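Local coordinates for protein phytase (Citrobacter braakii, PDB 3ZHC) that belongs to branch 2 of the histidine phosphatase superfamily, whose members join a mixed beta sheet flanked by helices to a smaller helical region, at residues 57-62 / 243-248; 342-347 / 373-378. The protein carries 2 engineered substitutions. One frame throughout, in Å; residues are numbered along the deposited sequence.

Overall arrangement
Interaction 1 sets a loop between helices 49-53 and 71-90 against the C-terminal end of helix 231-247; interaction 2 lies nearer the middle of the chain, where a loop meets the end of strand 366-375 and the start of helix 378-382. Their centres are 19 Å apart, yet they share the helix of interaction 1. Its Leu-243 reaches interaction 2 with CD1, which lies 3.4 Å from Gln-344 OE1, while Glu-246 CG packs 3.5 Å from Leu-378 CG. Segment 243-248 therefore bears Trp-62 on one part of its surface and Leu-378 on another. Formic acid molecules lie about 4 Å from the side chains of Gln-248 and Pro-342, probably brought by the crystallisation liquor.

Interaction 1 (57-62 / 243-248); sequences DQWPQW and LLQEAQ
Trp-62 brings the benzo end of its indole to helix 231-247, where it packs on Leu-244, Gln-245 and Gln-248. Trp-62 CH2 lies 3.9 Å from Leu-244 CB, while Trp-62 CZ3 meets Gln-248 CG at 3.5 Å. Gln-248 has CG anti to its backbone N (chi1 180°) and bends at chi2, which carries the side chain past the indole in the opposite direction; its OE1 is held by Thr-70. The backbone of the helix meets the ring edge-on, Gln-245 N lying 3.8 Å from Trp-62 CZ2. Nearer the start of the loop, Pro-60 CG lies 3.7 Å from Gln-245 NE2, which is also 3.9 Å from Trp-59 CE3, at the indole edge. Within the histidine phosphatase fold, this joins the irregular loop that precedes helix 71-90 to the C-terminal part of helix 231-247. Polar contact runs through one water. It accepts from Trp-62 NE1 at 2.9 Å and from Gln-245 NE2 at 3.1 Å, and donates to Pro-60 O at 2.9 Å. Gln-245, extended beyond CG, spans the distance to this water, and its OE1 takes the N-H of Ala-254, which together fix how the amide is turned. Trp-59 NE1 is bonded to Met-51 O, and its ring meets Trp-255 edge-to-face.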
ATOM      1  N   ASP B  57      21.704 -22.515   0.030  1.00 13.93           N
ATOM      2  CA  ASP B  57      20.987 -23.419  -0.877  1.00 13.98           C
ATOM      3  C   ASP B  57      21.402 -23.194  -2.325  1.00 13.87           C
ATOM      4  O   ASP B  57      22.129 -22.263  -2.624  1.00 13.77           O
ATOM      5  CB  ASP B  57      19.498 -23.244  -0.660  1.00 14.00           C
ATOM      6  CG  ASP B  57      19.101 -23.572   0.776  1.00 14.54           C
ATOM      7  OD1 ASP B  57      19.166 -24.754   1.140  1.00 15.84           O
ATOM      8  OD2 ASP B  57      18.746 -22.662   1.537  1.00 14.77           O
ATOM      9  N   GLN B  58      20.933 -24.078  -3.204  1.00 13.94           N
ATOM     10  CA  GLN B  58      21.207 -24.036  -4.650  1.00 13.97           C
ATOM     11  C   GLN B  58      19.994 -23.523  -5.385  1.00 14.03           C
ATOM     12  O   GLN B  58      18.861 -23.865  -5.031  1.00 14.04           O
ATOM     13  CB  GLN B  58      21.565 -25.425  -5.213  1.00 13.89           C
ATOM     14  CG  GLN B  58      22.962 -25.910  -4.899  1.00 14.03           C
ATOM     15  CD  GLN B  58      23.137 -26.340  -3.456  1.00 14.39           C
ATOM     16  OE1 GLN B  58      22.380 -27.192  -2.947  1.00 14.43           O
ATOM     17  NE2 GLN B  58      24.138 -25.760  -2.779  1.00 14.15           N
ATOM     18  N   TRP B  59      20.224 -22.716  -6.422  1.00 14.10           N
ATOM     19  CA  TRP B  59      19.131 -22.159  -7.225  1.00 14.14           C
ATOM     20  C   TRP B  59      18.583 -23.182  -8.236  1.00 14.45           C
ATOM     21  O   TRP B  59      19.372 -23.885  -8.868  1.00 14.55           O
ATOM     22  CB  TRP B  59      19.597 -20.905  -7.967  1.00 14.05           C
ATOM     23  CG  TRP B  59      19.860 -19.767  -7.036  1.00 13.34           C
ATOM     24  CD1 TRP B  59      21.044 -19.455  -6.416  1.00 12.89           C
ATOM     25  CD2 TRP B  59      18.923 -18.798  -6.622  1.00 12.53           C
ATOM     26  NE1 TRP B  59      20.889 -18.336  -5.635  1.00 12.33           N
ATOM     27  CE2 TRP B  59      19.597 -17.909  -5.739  1.00 12.45           C
ATOM     28  CE3 TRP B  59      17.564 -18.576  -6.903  1.00 12.11           C
ATOM     29  CZ2 TRP B  59      18.956 -16.825  -5.140  1.00 12.11           C
ATOM     30  CZ3 TRP B  59      16.923 -17.487  -6.297  1.00 11.99           C
ATOM     31  CH2 TRP B  59      17.619 -16.629  -5.431  1.00 11.82           C
ATOM     32  N   PRO B  60      17.225 -23.270  -8.386  1.00 14.72           N
ATOM     33  CA  PRO B  60      16.647 -24.100  -9.441  1.00 14.98           C
ATOM     34  C   PRO B  60      17.088 -23.607 -10.814  1.00 15.20           C
ATOM     35  O   PRO B  60      17.192 -22.389 -11.023  1.00 15.05           O
ATOM     36  CB  PRO B  60      15.117 -23.893  -9.285  1.00 14.95           C
ATOM     37  CG  PRO B  60      14.918 -23.283  -8.010  1.00 14.96           C
ATOM     38  CD  PRO B  60      16.179 -22.638  -7.560  1.00 14.73           C
ATOM     39  N   GLN B  61      17.339 -24.536 -11.727  1.00 15.51           N
ATOM     40  CA  GLN B  61      17.798 -24.198 -13.068  1.00 15.76           C
ATOM     41  C   GLN B  61      16.625 -24.078 -14.003  1.00 15.78           C
ATOM     42  O   GLN B  61      15.584 -24.683 -13.780  1.00 15.66           O
ATOM     43  CB  GLN B  61      18.785 -25.260 -13.592  1.00 15.85           C
ATOM     44  CG  GLN B  61      20.007 -25.476 -12.709  1.00 16.42           C
ATOM     45  CD  GLN B  61      20.790 -24.221 -12.483  1.00 17.31           C
ATOM     46  OE1 GLN B  61      21.274 -23.613 -13.421  1.00 18.51           O
ATOM     47  NE2 GLN B  61      20.918 -23.813 -11.213  1.00 18.04           N
ATOM     48  N   TRP B  62      16.814 -23.288 -15.056  1.00 15.95           N
ATOM     49  CA  TRP B  62      15.805 -23.052 -16.085  1.00 16.08           C
ATOM     50  C   TRP B  62      16.347 -23.616 -17.386  1.00 16.46           C
ATOM     51  O   TRP B  62      17.495 -23.354 -17.712  1.00 16.73           O
ATOM     52  CB  TRP B  62      15.555 -21.558 -16.204  1.00 15.86           C
ATOM     53  CG  TRP B  62      14.913 -20.931 -14.988  1.00 15.02           C
ATOM     54  CD1 TRP B  62      15.460 -20.795 -13.729  1.00 14.13           C
ATOM     55  CD2 TRP B  62      13.600 -20.344 -14.918  1.00 13.83           C
ATOM     56  NE1 TRP B  62      14.565 -20.168 -12.890  1.00 13.76           N
ATOM     57  CE2 TRP B  62      13.417 -19.880 -13.587  1.00 13.54           C
ATOM     58  CE3 TRP B  62      12.558 -20.172 -15.850  1.00 13.55           C
ATOM     59  CZ2 TRP B  62      12.230 -19.245 -13.167  1.00 13.41           C
ATOM     60  CZ3 TRP B  62      11.376 -19.540 -15.438  1.00 13.08           C
ATOM     61  CH2 TRP B  62      11.222 -19.085 -14.109  1.00 13.33           C
ATOM     62  N   LEU B 243       9.237 -14.608  -7.906  1.00  9.71           N
ATOM     63  CA  LEU B 243       7.959 -14.392  -8.612  1.00  9.90           C
ATOM     64  C   LEU B 243       7.914 -15.192  -9.895  1.00  9.92           C
ATOM     65  O   LEU B 243       6.922 -15.854 -10.173  1.00  9.68           O
ATOM     66  CB  LEU B 243       7.739 -12.917  -8.957  1.00  9.90           C
ATOM     67  CG  LEU B 243       6.341 -12.586  -9.531  1.00 10.25           C
ATOM     68  CD1 LEU B 243       5.450 -11.966  -8.452  1.00  9.96           C
ATOM     69  CD2 LEU B 243       6.438 -11.674 -10.754  1.00  9.84           C
ATOM     70  N   LEU B 244       9.002 -15.112 -10.677  1.00 10.20           N
ATOM     71  CA  LEU B 244       9.124 -15.878 -11.947  1.00 10.41           C
ATOM     72  C   LEU B 244       9.020 -17.398 -11.719  1.00 10.89           C
ATOM     73  O   LEU B 244       8.317 -18.091 -12.469  1.00 10.50           O
ATOM     74  CB  LEU B 244      10.412 -15.519 -12.673  1.00 10.32           C
ATOM     75  CG  LEU B 244      10.428 -14.080 -13.257  1.00 10.07           C
ATOM     76  CD1 LEU B 244      11.873 -13.628 -13.600  1.00 10.01           C
ATOM     77  CD2 LEU B 244       9.506 -13.940 -14.464  1.00  8.87           C
ATOM     78  N   GLN B 245       9.707 -17.906 -10.682  1.00 11.52           N
ATOM     79  CA  GLN B 245       9.619 -19.345 -10.320  1.00 12.11           C
ATOM     80  C   GLN B 245       8.152 -19.780 -10.107  1.00 12.62           C
ATOM     81  O   GLN B 245       7.700 -20.808 -10.666  1.00 12.73           O
ATOM     82  CB  GLN B 245      10.417 -19.651  -9.055  1.00 12.13           C
ATOM     83  CG  GLN B 245      11.884 -19.615  -9.210  1.00 12.04           C
ATOM     84  CD  GLN B 245      12.620 -19.754  -7.880  1.00 12.34           C
ATOM     85  OE1 GLN B 245      11.998 -19.861  -6.807  1.00 12.54           O
ATOM     86  NE2 GLN B 245      13.947 -19.757  -7.939  1.00 11.60           N
ATOM     87  N   GLU B 246       7.431 -18.982  -9.306  1.00 13.06           N
ATOM     88  CA  GLU B 246       6.011 -19.203  -9.014  1.00 13.43           C
ATOM     89  C   GLU B 246       5.158 -19.150 -10.298  1.00 13.59           C
ATOM     90  O   GLU B 246       4.432 -20.102 -10.605  1.00 13.69           O
ATOM     91  CB  GLU B 246       5.519 -18.165  -8.002  1.00 13.55           C
ATOM     92  CG  GLU B 246       4.069 -18.342  -7.481  1.00 13.93           C
ATOM     93  CD  GLU B 246       3.872 -19.549  -6.568  1.00 14.31           C
ATOM     94  OE1 GLU B 246       4.790 -19.947  -5.841  1.00 14.07           O
ATOM     95  OE2 GLU B 246       2.765 -20.093  -6.583  1.00 16.48           O
ATOM     96  N   ALA B 247       5.253 -18.050 -11.037  1.00 13.79           N
ATOM     97  CA  ALA B 247       4.484 -17.873 -12.310  1.00 14.05           C
ATOM     98  C   ALA B 247       4.783 -18.968 -13.361  1.00 14.34           C
ATOM     99  O   ALA B 247       3.909 -19.328 -14.150  1.00 14.20           O
ATOM    100  CB  ALA B 247       4.730 -16.488 -12.900  1.00 13.96           C
ATOM    101  N   GLN B 248       6.023 -19.476 -13.346  1.00 14.73           N
ATOM    102  CA  GLN B 248       6.468 -20.585 -14.207  1.00 15.21           C
ATOM    103  C   GLN B 248       5.896 -21.960 -13.799  1.00 15.79           C
ATOM    104  O   GLN B 248       5.960 -22.900 -14.575  1.00 15.80           O
ATOM    105  CB  GLN B 248       8.026 -20.647 -14.231  1.00 15.17           C
ATOM    106  CG  GLN B 248       8.702 -21.780 -15.102  1.00 14.94           C
ATOM    107  CD  GLN B 248       8.312 -21.730 -16.579  1.00 15.12           C
ATOM    108  OE1 GLN B 248       7.794 -20.718 -17.078  1.00 14.64           O
ATOM    109  NE2 GLN B 248       8.566 -22.825 -17.287  1.00 15.01           N
TER
HETATM  110  O   HOH W   1      15.884 -19.932 -10.305  1.00  8.71           O

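Interaction 2 (342-347 / 373-378); sequences PGQPDN and FVYQTL
Tyr-375 OH donates to Pro-342 O at 2.7 Å, arriving in the carbonyl plane on a lone pair. The phenol reaches this acceptor with CG placed between its backbone N and carbonyl carbon (chi1 71°), a crowded position, and Pro-342 O lies at the ring edge. The pyrrolidine of Pro-342 crosses the tyrosine at about a right angle and lays CD 3.2 Å from Tyr-375 OH, so the hydroxyl is packed against the same residue whose carbonyl accepts its hydrogen bond.

Two more bonds tie the loop to the chain leaving the strand. Leu-378 N points at Gly-343 O over 3.0 Å, nearly straight at 168°; Gly-343, with its positive phi, turns the loop here. Gln-344 NE2 gives an equally straight bond of 3.0 Å to Gln-376 O, with acceptor and amide almost coplanar. Its OE1 accepts from Asp-346 N on a lone pair, so both ends of the amide are engaged and its rotation is fixed. Gln-344 has CG anti to its backbone N and bends at chi2, running past the tyrosine in the opposite direction with amide and ring planes 82° apart, and its CB comes 3.6 Å from Tyr-375 CE2.

Van der Waals contacts fill in around the bonds. Thr-377 CG2 touches Pro-342 O at 3.4 Å, and in an apolar contact Pro-345 CD meets Leu-378 CD2 at 4.1 Å, the two side chains crossing roughly at right angles. Leu-243 of helix 231-247 packs on Leu-378, and Val-396 of strand 394-398 on Tyr-375.

Thr-377 is the N-cap of helix 378-382, its OG1 bonded to Asp-380 N. The arrangement is thus a strand-to-helix junction, where a capped helix starts just beyond the end of strand 366-375, which pairs with 353-361 and 394-398, and a neighbouring loop takes up its first backbone N-H.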
ATOM      1  N   PRO B 342      -4.375  -6.291  -7.410  1.00 14.20           N
ATOM      2  CA  PRO B 342      -4.885  -7.372  -6.522  1.00 13.96           C
ATOM      3  C   PRO B 342      -4.398  -8.762  -6.908  1.00 13.72           C
ATOM      4  O   PRO B 342      -4.466  -9.139  -8.083  1.00 13.71           O
ATOM      5  CB  PRO B 342      -6.402  -7.266  -6.671  1.00 14.02           C
ATOM      6  CG  PRO B 342      -6.637  -5.787  -6.899  1.00 14.26           C
ATOM      7  CD  PRO B 342      -5.463  -5.341  -7.781  1.00 14.15           C
ATOM      8  N   GLY B 343      -3.893  -9.504  -5.929  1.00 13.33           N
ATOM      9  CA  GLY B 343      -3.365 -10.845  -6.176  1.00 13.12           C
ATOM     10  C   GLY B 343      -2.084 -10.941  -7.026  1.00 12.83           C
ATOM     11  O   GLY B 343      -1.705 -12.038  -7.404  1.00 12.73           O
ATOM     12  N   GLN B 344      -1.424  -9.797  -7.322  1.00 12.47           N
ATOM     13  CA  GLN B 344      -0.187  -9.780  -8.140  1.00 12.23           C
ATOM     14  C   GLN B 344       0.877  -8.865  -7.485  1.00 11.92           C
ATOM     15  O   GLN B 344       0.852  -7.651  -7.672  1.00 12.01           O
ATOM     16  CB  GLN B 344      -0.488  -9.366  -9.578  1.00 12.19           C
ATOM     17  CG  GLN B 344       0.757  -9.295 -10.508  1.00 11.91           C
ATOM     18  CD  GLN B 344       1.635 -10.538 -10.451  1.00 11.48           C
ATOM     19  OE1 GLN B 344       2.720 -10.518  -9.857  1.00 11.24           O
ATOM     20  NE2 GLN B 344       1.171 -11.624 -11.060  1.00 10.65           N
ATOM     21  N   PRO B 345       1.803  -9.453  -6.713  1.00 11.62           N
ATOM     22  CA  PRO B 345       2.846  -8.655  -5.992  1.00 11.39           C
ATOM     23  C   PRO B 345       3.787  -7.778  -6.855  1.00 11.14           C
ATOM     24  O   PRO B 345       4.286  -6.752  -6.352  1.00 11.14           O
ATOM     25  CB  PRO B 345       3.648  -9.726  -5.270  1.00 11.38           C
ATOM     26  CG  PRO B 345       2.698 -10.871  -5.117  1.00 11.52           C
ATOM     27  CD  PRO B 345       1.902 -10.886  -6.364  1.00 11.60           C
ATOM     28  N   ASP B 346       4.032  -8.171  -8.104  1.00 10.68           N
ATOM     29  CA  ASP B 346       4.881  -7.382  -9.017  1.00 10.69           C
ATOM     30  C   ASP B 346       3.985  -6.330  -9.660  1.00 10.43           C
ATOM     31  O   ASP B 346       2.980  -6.683 -10.273  1.00 10.43           O
ATOM     32  CB  ASP B 346       5.539  -8.290 -10.079  1.00 10.61           C
ATOM     33  CG  ASP B 346       6.572  -7.566 -10.961  1.00 11.08           C
ATOM     34  OD1 ASP B 346       6.691  -6.311 -10.935  1.00 11.71           O
ATOM     35  OD2 ASP B 346       7.282  -8.278 -11.712  1.00 11.33           O
ATOM     36  N   ASN B 347       4.348  -5.049  -9.517  1.00 10.14           N
ATOM     37  CA  ASN B 347       3.576  -3.927 -10.126  1.00 10.10           C
ATOM     38  C   ASN B 347       3.672  -3.903 -11.654  1.00 10.06           C
ATOM     39  O   ASN B 347       2.802  -3.377 -12.319  1.00  9.84           O
ATOM     40  CB  ASN B 347       4.035  -2.561  -9.579  1.00 10.03           C
ATOM     41  CG  ASN B 347       3.637  -2.319  -8.095  1.00  9.99           C
ATOM     42  OD1 ASN B 347       2.849  -3.062  -7.496  1.00 10.82           O
ATOM     43  ND2 ASN B 347       4.193  -1.267  -7.521  1.00  9.30           N
ATOM     44  N   PHE B 373      -4.889  -1.209 -16.525  1.00 18.55           N
ATOM     45  CA  PHE B 373      -3.809  -2.189 -16.424  1.00 18.13           C
ATOM     46  C   PHE B 373      -4.435  -3.579 -16.389  1.00 17.75           C
ATOM     47  O   PHE B 373      -5.122  -3.909 -15.441  1.00 17.48           O
ATOM     48  CB  PHE B 373      -2.871  -1.971 -15.226  1.00 18.07           C
ATOM     49  CG  PHE B 373      -1.531  -2.655 -15.414  1.00 17.60           C
ATOM     50  CD1 PHE B 373      -1.362  -3.988 -15.094  1.00 16.96           C
ATOM     51  CD2 PHE B 373      -0.438  -1.949 -15.956  1.00 17.39           C
ATOM     52  CE1 PHE B 373      -0.115  -4.618 -15.293  1.00 16.93           C
ATOM     53  CE2 PHE B 373       0.799  -2.574 -16.155  1.00 16.74           C
ATOM     54  CZ  PHE B 373       0.958  -3.900 -15.825  1.00 16.44           C
ATOM     55  N   VAL B 374      -4.189  -4.372 -17.447  1.00 17.46           N
ATOM     56  CA  VAL B 374      -4.705  -5.755 -17.568  1.00 17.26           C
ATOM     57  C   VAL B 374      -3.557  -6.739 -17.276  1.00 17.12           C
ATOM     58  O   VAL B 374      -2.464  -6.620 -17.845  1.00 17.16           O
ATOM     59  CB  VAL B 374      -5.326  -6.007 -18.953  1.00 17.22           C
ATOM     60  CG1 VAL B 374      -5.776  -7.443 -19.097  1.00 17.18           C
ATOM     61  CG2 VAL B 374      -6.494  -5.062 -19.171  1.00 17.22           C
ATOM     62  N   TYR B 375      -3.826  -7.702 -16.391  1.00 16.88           N
ATOM     63  CA  TYR B 375      -2.819  -8.628 -15.885  1.00 16.68           C
ATOM     64  C   TYR B 375      -3.453  -9.926 -15.383  1.00 16.73           C
ATOM     65  O   TYR B 375      -4.672 -10.031 -15.298  1.00 16.83           O
ATOM     66  CB  TYR B 375      -2.098  -7.970 -14.716  1.00 16.57           C
ATOM     67  CG  TYR B 375      -2.986  -7.851 -13.474  1.00 16.35           C
ATOM     68  CD1 TYR B 375      -4.026  -6.883 -13.398  1.00 16.07           C
ATOM     69  CD2 TYR B 375      -2.807  -8.715 -12.381  1.00 15.90           C
ATOM     70  CE1 TYR B 375      -4.851  -6.790 -12.245  1.00 16.11           C
ATOM     71  CE2 TYR B 375      -3.623  -8.629 -11.230  1.00 15.99           C
ATOM     72  CZ  TYR B 375      -4.634  -7.675 -11.166  1.00 15.77           C
ATOM     73  OH  TYR B 375      -5.403  -7.607 -10.057  1.00 15.93           O
ATOM     74  N   GLN B 376      -2.601 -10.896 -15.048  1.00 16.67           N
ATOM     75  CA  GLN B 376      -3.013 -12.144 -14.408  1.00 16.69           C
ATOM     76  C   GLN B 376      -2.504 -12.147 -13.011  1.00 16.89           C
ATOM     77  O   GLN B 376      -1.345 -11.743 -12.767  1.00 16.91           O
ATOM     78  CB  GLN B 376      -2.429 -13.342 -15.134  1.00 16.68           C
ATOM     79  CG  GLN B 376      -3.084 -13.612 -16.499  1.00 16.43           C
ATOM     80  CD  GLN B 376      -2.107 -14.104 -17.528  1.00 15.96           C
ATOM     81  OE1 GLN B 376      -1.073 -13.500 -17.725  1.00 15.92           O
ATOM     82  NE2 GLN B 376      -2.440 -15.203 -18.206  1.00 15.71           N
ATOM     83  N   THR B 377      -3.337 -12.600 -12.065  1.00 17.08           N
ATOM     84  CA  THR B 377      -2.891 -12.780 -10.686  1.00 17.35           C
ATOM     85  C   THR B 377      -1.814 -13.870 -10.668  1.00 17.59           C
ATOM     86  O   THR B 377      -1.728 -14.686 -11.605  1.00 17.73           O
ATOM     87  CB  THR B 377      -4.040 -13.155  -9.718  1.00 17.31           C
ATOM     88  OG1 THR B 377      -4.677 -14.356 -10.153  1.00 17.30           O
ATOM     89  CG2 THR B 377      -5.081 -12.037  -9.647  1.00 17.30           C
ATOM     90  N   LEU B 378      -0.997 -13.881  -9.624  1.00 17.92           N
ATOM     91  CA  LEU B 378       0.087 -14.870  -9.493  1.00 18.18           C
ATOM     92  C   LEU B 378      -0.486 -16.307  -9.440  1.00 18.61           C
ATOM     93  O   LEU B 378       0.091 -17.233  -9.989  1.00 18.60           O
ATOM     94  CB  LEU B 378       0.964 -14.545  -8.260  1.00 18.06           C
ATOM     95  CG  LEU B 378       2.258 -15.339  -8.011  1.00 17.64           C
ATOM     96  CD1 LEU B 378       3.154 -15.356  -9.251  1.00 17.02           C
ATOM     97  CD2 LEU B 378       3.005 -14.773  -6.807  1.00 16.45           C
TER